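Local coordinates for uncharacterized protein (Leptospirillum rubarum, PDB 3OMD), which is of unknown function, a largely helical member of the DUF5069 family, at residues A[76-79]-A[80-83]. Residues are numbered along the deposited sequence; the frame is centred on the assembly and turned at random.
Sequences QDML and AWVH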
loop_
_atom_site.group_PDB
_atom_site.type_symbol
_atom_site.label_atom_id
_atom_site.label_comp_id
_atom_site.label_asym_id
_atom_site.label_seq_id
_atom_site.Cartn_x
_atom_site.Cartn_y
_atom_site.Cartn_z
ATOM N N GLN A 76 -11.037 1.415 11.418
ATOM C CA GLN A 76 -12.451 1.373 11.095
ATOM C C GLN A 76 -12.932 2.751 10.678
ATOM O O GLN A 76 -13.809 2.872 9.814
ATOM C CB GLN A 76 -13.286 0.805 12.243
ATOM C CG GLN A 76 -13.244 -0.750 12.288
ATOM C CD GLN A 76 -13.951 -1.426 11.093
ATOM O OE1 GLN A 76 -15.103 -1.112 10.779
ATOM N NE2 GLN A 76 -13.266 -2.346 10.443
ATOM N N ASP A 77 -12.347 3.797 11.273
ATOM C CA ASP A 77 -12.782 5.116 10.926
ATOM C C ASP A 77 -12.279 5.539 9.558
ATOM O O ASP A 77 -13.020 6.171 8.783
ATOM C CB ASP A 77 -12.452 6.077 12.052
ATOM C CG ASP A 77 -13.364 5.774 13.285
ATOM O OD1 ASP A 77 -14.599 5.664 13.087
ATOM O OD2 ASP A 77 -12.868 5.515 14.368
HETATM N N MSE A 78 -11.053 5.149 9.221
HETATM C CA MSE A 78 -10.593 5.450 7.884
HETATM C C MSE A 78 -11.365 4.639 6.828
HETATM O O MSE A 78 -11.669 5.124 5.750
HETATM C CB MSE A 78 -9.090 5.186 7.768
HETATM C CG MSE A 78 -8.254 6.216 8.297
HETATM SE SE MSE A 78 -8.771 7.969 7.352
HETATM C CE MSE A 78 -8.641 7.491 5.442
ATOM N N LEU A 79 -11.694 3.392 7.154
ATOM C CA LEU A 79 -12.481 2.568 6.229
ATOM C C LEU A 79 -13.853 3.206 5.992
ATOM O O LEU A 79 -14.331 3.263 4.839
ATOM C CB LEU A 79 -12.628 1.132 6.766
ATOM C CG LEU A 79 -13.527 0.183 5.929
ATOM C CD1 LEU A 79 -12.936 0.024 4.520
ATOM C CD2 LEU A 79 -13.657 -1.142 6.611
ATOM N N ALA A 80 -14.490 3.706 7.063
ATOM C CA ALA A 80 -15.806 4.331 6.906
ATOM C C ALA A 80 -15.673 5.578 6.018
ATOM O O ALA A 80 -16.562 5.859 5.190
ATOM C CB ALA A 80 -16.425 4.660 8.256
ATOM N N TRP A 81 -14.574 6.321 6.154
ATOM C CA TRP A 81 -14.386 7.494 5.296
ATOM C C TRP A 81 -14.255 7.075 3.817
ATOM O O TRP A 81 -14.903 7.639 2.923
ATOM C CB TRP A 81 -13.137 8.300 5.748
ATOM C CG TRP A 81 -13.000 9.588 4.996
ATOM C CD1 TRP A 81 -13.549 10.801 5.322
ATOM C CD2 TRP A 81 -12.229 9.800 3.799
ATOM N NE1 TRP A 81 -13.189 11.752 4.385
ATOM C CE2 TRP A 81 -12.378 11.167 3.442
ATOM C CE3 TRP A 81 -11.445 8.964 2.991
ATOM C CZ2 TRP A 81 -11.763 11.726 2.320
ATOM C CZ3 TRP A 81 -10.839 9.526 1.814
ATOM C CH2 TRP A 81 -10.997 10.902 1.526
ATOM N N VAL A 82 -13.440 6.050 3.567
ATOM C CA VAL A 82 -13.300 5.533 2.208
ATOM C C VAL A 82 -14.671 5.156 1.608
ATOM O O VAL A 82 -15.018 5.549 0.468
ATOM C CB VAL A 82 -12.323 4.337 2.167
ATOM C CG1 VAL A 82 -12.390 3.600 0.795
ATOM C CG2 VAL A 82 -10.907 4.851 2.443
ATOM N N HIS A 83 -15.468 4.418 2.378
ATOM C CA HIS A 83 -16.799 4.032 1.875
ATOM C C HIS A 83 -17.630 5.273 1.558
ATOM O O HIS A 83 -18.328 5.310 0.543
ATOM C CB HIS A 83 -17.496 3.138 2.889
ATOM C CG HIS A 83 -16.938 1.750 2.950
ATOM N ND1 HIS A 83 -17.115 0.911 4.038
ATOM C CD2 HIS A 83 -16.288 1.017 2.017
ATOM C CE1 HIS A 83 -16.563 -0.261 3.776
ATOM N NE2 HIS A 83 -16.033 -0.214 2.572
#
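With CG of L79 opposite its own backbone N (chi1 176°) and CG of H83 swung beside its backbone N (chi1 -73°), the leucine branch and the imidazole, one turn apart on helix 75-85, slant across each other. CD1 of L79 sits over a face of the H83 ring in a CH-pi contact, 4.0 Å from the centroid, and is 3.7 Å from NE2; CG of L79 approaches CE1. The carbonyl O of L79 also lies over the same face, offset toward its rim, while accepting a bond from H83 N at 2.9 Å that is nearly straight (167°). V82 N likewise bonds M78 O at 3.0 Å, and the bonds from A80 N to Q76 O and from W81 N to D77 O are more bent. The selenomethionine M78, bent at chi2 and chi3, runs alongside W81 and brings its CE methyl to 4.0 Å from CE3 of the indole. M78 and W81 pack on F65 of helix 62-69; M78 also reaches I30 of helix 26-38, where L79 and V82 meet L26. Replacing H83 by alanine would remove the ring and is likely to leave CD1 of L79 without its aromatic partner and one side of the L79 carbonyl less covered. Four backbone bonds thus supply the polar links that hold the turn, while the L79-H83 and M78-W81 contacts add CH-pi and apolar packing.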